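Local coordinates for protein capsid (Human calicivirus NLV/Boxer/2001/US, PDB 4RDL) that forms the protruding (P) domain of the norovirus capsid, a dimer that binds histo-blood group antigens such as the Lewis y tetrasaccharide, at residues Q58-T63 with L201-Y206; H97-P102 with S193-A198. One frame throughout, in Å; residues are numbered along the deposited sequence.

In the fold
Both contacts join loops, and their second segments, 201-206 and 193-198, lie on one long connection between strands 167-177 and 213-220. Along the chain the order is 58-63, 97-102, 193-198, 201-206, which nests contact 2 inside the loop that contact 1 closes. Their centres are about 15 Å apart and they touch: P102 packs against G61, T62 and L201. The centre of contact 1 lies about 10 Å from the centre of the chain, that of contact 2 about 18 Å. The shared connection leads from the antiparallel sheet containing 72-80, 113-121 and 167-177 to the one containing 213-220, and the two contacts pack it against the earlier loops 58-63 and 97-102 of the P domain.

Contact 1. Residues Q58-T63 with L201-Y206; sequences QLQGTT and LAPPIY
Q60 and G61 meet A202 and P203 through van der Waals contact alone. The CB atoms of Q60 and A202 lie 4.0 Å apart, and beyond them the Q60 chain runs on extended (chi2 -180°), the Q60 and P203 side chains crossing at about a right angle, until OE1 of Q60 lies 3.8 Å from P203 CD. At G61 the backbone itself packs, CA against the N of A202 at 3.9 Å. Having no side chain, G61 lets its backbone come this close to A202, and its positive phi (60°) suits glycine. Alanine is the matching choice opposite, a small methyl that fits against the turn.

G61 is the second residue of a type II' turn from Q60 to T63, closed by T63 N to Q60 O at 3.0 Å. Farther out, the loop around Q49 and R52 serves both segments: the Q49 side chain accepts from A202 N and R52 donates to P203 O, while their backbones bond T62 and Q60. T62 and T63 add hydroxyl bonds to this loop. On the side of helix 235-244, L59 packs on V238 and V242, and T63 on V238; segment 201-206 leads on toward strand 213-220.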
loop_
_atom_site.group_PDB
_atom_site.type_symbol
_atom_site.label_atom_id
_atom_site.label_comp_id
_atom_site.label_asym_id
_atom_site.label_seq_id
_atom_site.Cartn_x
_atom_site.Cartn_y
_atom_site.Cartn_z
ATOM N N GLN A 58 16.079 -0.843 11.612
ATOM C CA GLN A 58 16.341 0.597 11.563
ATOM C C GLN A 58 16.055 1.147 10.170
ATOM O O GLN A 58 16.765 0.826 9.211
ATOM C CB GLN A 58 17.796 0.899 11.934
ATOM C CG GLN A 58 18.215 0.426 13.314
ATOM C CD GLN A 58 19.705 0.614 13.564
ATOM O OE1 GLN A 58 20.461 -0.358 13.662
ATOM N NE2 GLN A 58 20.132 1.869 13.671
ATOM N N LEU A 59 15.006 1.959 10.056
ATOM C CA LEU A 59 14.638 2.557 8.780
ATOM C C LEU A 59 15.710 3.514 8.279
ATOM O O LEU A 59 16.328 4.233 9.068
ATOM C CB LEU A 59 13.305 3.306 8.902
ATOM C CG LEU A 59 12.085 2.417 9.156
ATOM C CD1 LEU A 59 10.902 3.242 9.628
ATOM C CD2 LEU A 59 11.736 1.620 7.905
ATOM N N GLN A 60 15.896 3.543 6.960
ATOM C CA GLN A 60 16.869 4.439 6.339
ATOM C C GLN A 60 16.262 5.225 5.185
ATOM O O GLN A 60 15.205 4.867 4.672
ATOM C CB GLN A 60 18.069 3.645 5.838
ATOM C CG GLN A 60 18.808 2.900 6.933
ATOM C CD GLN A 60 19.983 2.142 6.389
ATOM O OE1 GLN A 60 20.035 1.854 5.199
ATOM N NE2 GLN A 60 20.938 1.810 7.255
ATOM N N GLY A 61 16.946 6.289 4.776
ATOM C CA GLY A 61 16.504 7.094 3.651
ATOM C C GLY A 61 15.132 7.688 3.882
ATOM O O GLY A 61 14.877 8.289 4.926
ATOM N N THR A 62 14.248 7.518 2.903
ATOM C CA THR A 62 12.875 7.997 3.022
ATOM C C THR A 62 11.910 6.851 3.326
ATOM O O THR A 62 10.694 6.969 3.164
ATOM C CB THR A 62 12.437 8.727 1.741
ATOM O OG1 THR A 62 12.627 7.862 0.612
ATOM C CG2 THR A 62 13.272 9.984 1.548
ATOM N N THR A 63 12.453 5.733 3.785
ATOM C CA THR A 63 11.637 4.543 3.983
ATOM C C THR A 63 10.761 4.619 5.223
ATOM O O THR A 63 11.204 5.034 6.296
ATOM C CB THR A 63 12.514 3.274 4.040
ATOM O OG1 THR A 63 13.299 3.214 2.847
ATOM C CG2 THR A 63 11.654 2.016 4.139
ATOM N N LEU A 201 20.913 10.054 3.779
ATOM C CA LEU A 201 20.735 9.203 2.613
ATOM C C LEU A 201 21.092 7.769 2.981
ATOM O O LEU A 201 22.104 7.514 3.639
ATOM C CB LEU A 201 21.623 9.654 1.457
ATOM C CG LEU A 201 21.231 10.883 0.644
ATOM C CD1 LEU A 201 22.402 11.313 -0.229
ATOM C CD2 LEU A 201 19.997 10.594 -0.204
ATOM N N ALA A 202 20.256 6.829 2.564
ATOM C CA ALA A 202 20.616 5.430 2.664
ATOM C C ALA A 202 21.823 5.226 1.746
ATOM O O ALA A 202 21.877 5.801 0.663
ATOM C CB ALA A 202 19.451 4.563 2.247
ATOM N N PRO A 203 22.805 4.426 2.181
ATOM C CA PRO A 203 24.056 4.309 1.423
ATOM C C PRO A 203 23.944 3.484 0.140
ATOM O O PRO A 203 22.999 2.711 -0.025
ATOM C CB PRO A 203 24.990 3.602 2.412
ATOM C CG PRO A 203 24.079 2.790 3.263
ATOM C CD PRO A 203 22.824 3.621 3.414
ATOM N N PRO A 204 24.910 3.646 -0.771
ATOM C CA PRO A 204 24.990 2.786 -1.956
ATOM C C PRO A 204 25.267 1.344 -1.536
ATOM O O PRO A 204 25.881 1.129 -0.489
ATOM C CB PRO A 204 26.204 3.343 -2.718
ATOM C CG PRO A 204 26.501 4.662 -2.093
ATOM C CD PRO A 204 26.056 4.563 -0.678
ATOM N N ILE A 205 24.817 0.377 -2.331
ATOM C CA ILE A 205 25.088 -1.031 -2.041
ATOM C C ILE A 205 25.979 -1.677 -3.095
ATOM O O ILE A 205 25.765 -1.510 -4.294
ATOM C CB ILE A 205 23.795 -1.868 -1.936
ATOM C CG1 ILE A 205 22.816 -1.228 -0.946
ATOM C CG2 ILE A 205 24.134 -3.306 -1.541
ATOM C CD1 ILE A 205 21.441 -1.858 -0.953
ATOM N N TYR A 206 26.974 -2.424 -2.623
ATOM C CA TYR A 206 27.886 -3.180 -3.484
ATOM C C TYR A 206 27.865 -4.650 -3.105
ATOM O O TYR A 206 27.762 -4.989 -1.923
ATOM C CB TYR A 206 29.312 -2.650 -3.349
ATOM C CG TYR A 206 29.433 -1.179 -3.645
ATOM C CD1 TYR A 206 29.502 -0.718 -4.954
ATOM C CD2 TYR A 206 29.472 -0.248 -2.619
ATOM C CE1 TYR A 206 29.608 0.630 -5.228
ATOM C CE2 TYR A 206 29.575 1.097 -2.885
ATOM C CZ TYR A 206 29.643 1.532 -4.189
ATOM O OH TYR A 206 29.748 2.876 -4.452
#

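Contact 2. Residues H97-P102 with S193-A198; sequences HAFDSP and SNLTQA
F99 and L195 make one end of this contact and P102 with A198 the other. The buried end is compact: the A198 methyl, which points toward segment 97-102, lies 3.9 Å from P102 CA and 4.0 Å from P102 CB. P102 CA and A198 CA, 5.0 Å apart, are the nearest CA pair across the two segments, and the small A198 methyl suits so close an approach of the backbones. Proline suits the other side, a rigid apolar surface without a backbone N-H.

The other end is more exposed rather than less close, and its side chains are larger. The F99 ring offers its edge: L195 CD2 sits near the ring plane, 3.6 Å from F99 CE2, while on the looser side T196 CG2 stands off at 4.3 Å from F99 CD2. L195 reaches the ring with CG anti to its backbone N (chi1 177°), the two side chains crossing at about a right angle. A type II turn from H97 to D100 carries F99 at its third position with phi 68°, a conformation glycine adopts most readily, so F99 is an unusual occupant; its closing bond, D100 N to H97 O, is weak.

H148 touches both ends: its ring meets the F99 ring edge-to-face, T196 and A198 rest on it, and its ND1 donates a hydrogen bond to S101 O. What joins the segments directly is contact between apolar groups, which suggests that shape fit matters, with real burial confined to P102 and A198; polar bonding runs through neighbours such as H148.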
loop_
_atom_site.group_PDB
_atom_site.type_symbol
_atom_site.label_atom_id
_atom_site.label_comp_id
_atom_site.label_asym_id
_atom_site.label_seq_id
_atom_site.Cartn_x
_atom_site.Cartn_y
_atom_site.Cartn_z
ATOM N N HIS A 97 10.527 17.746 8.668
ATOM C CA HIS A 97 11.664 18.387 9.291
ATOM C C HIS A 97 12.752 18.536 8.250
ATOM O O HIS A 97 13.558 17.629 8.037
ATOM C CB HIS A 97 12.135 17.587 10.504
ATOM C CG HIS A 97 11.149 17.576 11.630
ATOM N ND1 HIS A 97 11.169 16.631 12.632
ATOM C CD2 HIS A 97 10.110 18.399 11.909
ATOM C CE1 HIS A 97 10.184 16.871 13.480
ATOM N NE2 HIS A 97 9.526 17.938 13.064
ATOM N N ALA A 98 12.751 19.695 7.591
ATOM C CA ALA A 98 13.701 19.976 6.523
ATOM C C ALA A 98 15.129 19.770 7.008
ATOM O O ALA A 98 15.447 20.030 8.170
ATOM C CB ALA A 98 13.510 21.400 5.983
ATOM N N PHE A 99 15.973 19.285 6.105
ATOM C CA PHE A 99 17.379 19.028 6.392
ATOM C C PHE A 99 17.627 17.882 7.386
ATOM O O PHE A 99 18.720 17.789 7.937
ATOM C CB PHE A 99 18.081 20.314 6.865
ATOM C CG PHE A 99 17.930 21.474 5.914
ATOM C CD1 PHE A 99 16.997 22.470 6.156
ATOM C CD2 PHE A 99 18.718 21.562 4.777
ATOM C CE1 PHE A 99 16.849 23.538 5.277
ATOM C CE2 PHE A 99 18.579 22.621 3.898
ATOM C CZ PHE A 99 17.642 23.612 4.151
ATOM N N ASP A 100 16.640 17.005 7.589
ATOM C CA ASP A 100 16.728 15.962 8.630
ATOM C C ASP A 100 16.531 14.503 8.184
ATOM O O ASP A 100 16.910 13.574 8.906
ATOM C CB ASP A 100 15.778 16.277 9.783
ATOM C CG ASP A 100 16.476 16.973 10.933
ATOM O OD1 ASP A 100 15.813 17.244 11.959
ATOM O OD2 ASP A 100 17.694 17.235 10.816
ATOM N N SER A 101 15.878 14.307 7.045
ATOM C CA SER A 101 15.949 13.059 6.278
ATOM C C SER A 101 15.914 13.545 4.836
ATOM O O SER A 101 15.653 14.722 4.613
ATOM C CB SER A 101 14.803 12.096 6.611
ATOM O OG SER A 101 13.562 12.535 6.094
ATOM N N PRO A 102 16.211 12.679 3.846
ATOM C CA PRO A 102 16.435 13.295 2.530
ATOM C C PRO A 102 15.203 14.010 1.982
ATOM O O PRO A 102 15.344 14.984 1.246
ATOM C CB PRO A 102 16.801 12.103 1.642
ATOM C CG PRO A 102 17.320 11.072 2.591
ATOM C CD PRO A 102 16.513 11.239 3.841
ATOM N N SER A 193 19.055 19.830 -3.877
ATOM C CA SER A 193 19.256 20.847 -4.907
ATOM C C SER A 193 20.745 21.218 -4.992
ATOM O O SER A 193 21.607 20.338 -4.904
ATOM C CB SER A 193 18.370 22.066 -4.617
ATOM O OG SER A 193 18.498 23.071 -5.608
ATOM N N ASN A 194 21.058 22.502 -5.154
ATOM C CA ASN A 194 22.464 22.927 -5.178
ATOM C C ASN A 194 22.971 23.401 -3.817
ATOM O O ASN A 194 24.103 23.885 -3.702
ATOM C CB ASN A 194 22.702 24.021 -6.225
ATOM C CG ASN A 194 22.416 23.550 -7.642
ATOM O OD1 ASN A 194 22.476 22.356 -7.940
ATOM N ND2 ASN A 194 22.100 24.491 -8.526
ATOM N N LEU A 195 22.144 23.247 -2.786
ATOM C CA LEU A 195 22.473 23.778 -1.462
ATOM C C LEU A 195 23.329 22.825 -0.641
ATOM O O LEU A 195 24.341 23.222 -0.059
ATOM C CB LEU A 195 21.203 24.134 -0.683
ATOM C CG LEU A 195 21.429 24.635 0.748
ATOM C CD1 LEU A 195 22.252 25.930 0.759
ATOM C CD2 LEU A 195 20.100 24.836 1.465
ATOM N N THR A 196 22.920 21.566 -0.587
ATOM C CA THR A 196 23.609 20.601 0.255
ATOM C C THR A 196 23.333 19.181 -0.205
ATOM O O THR A 196 22.334 18.914 -0.874
ATOM C CB THR A 196 23.156 20.745 1.715
ATOM O OG1 THR A 196 23.935 19.880 2.549
ATOM C CG2 THR A 196 21.680 20.392 1.852
ATOM N N GLN A 197 24.224 18.260 0.135
ATOM C CA GLN A 197 23.900 16.855 -0.030
ATOM C C GLN A 197 22.906 16.505 1.064
ATOM O O GLN A 197 23.140 16.790 2.240
ATOM C CB GLN A 197 25.137 15.970 0.084
ATOM C CG GLN A 197 24.838 14.500 -0.167
ATOM C CD GLN A 197 26.052 13.614 0.014
ATOM O OE1 GLN A 197 26.362 12.784 -0.841
ATOM N NE2 GLN A 197 26.745 13.780 1.135
ATOM N N ALA A 198 21.788 15.904 0.676
ATOM C CA ALA A 198 20.747 15.590 1.637
ATOM C C ALA A 198 21.323 14.734 2.749
ATOM O O ALA A 198 22.126 13.832 2.508
ATOM C CB ALA A 198 19.587 14.882 0.961
#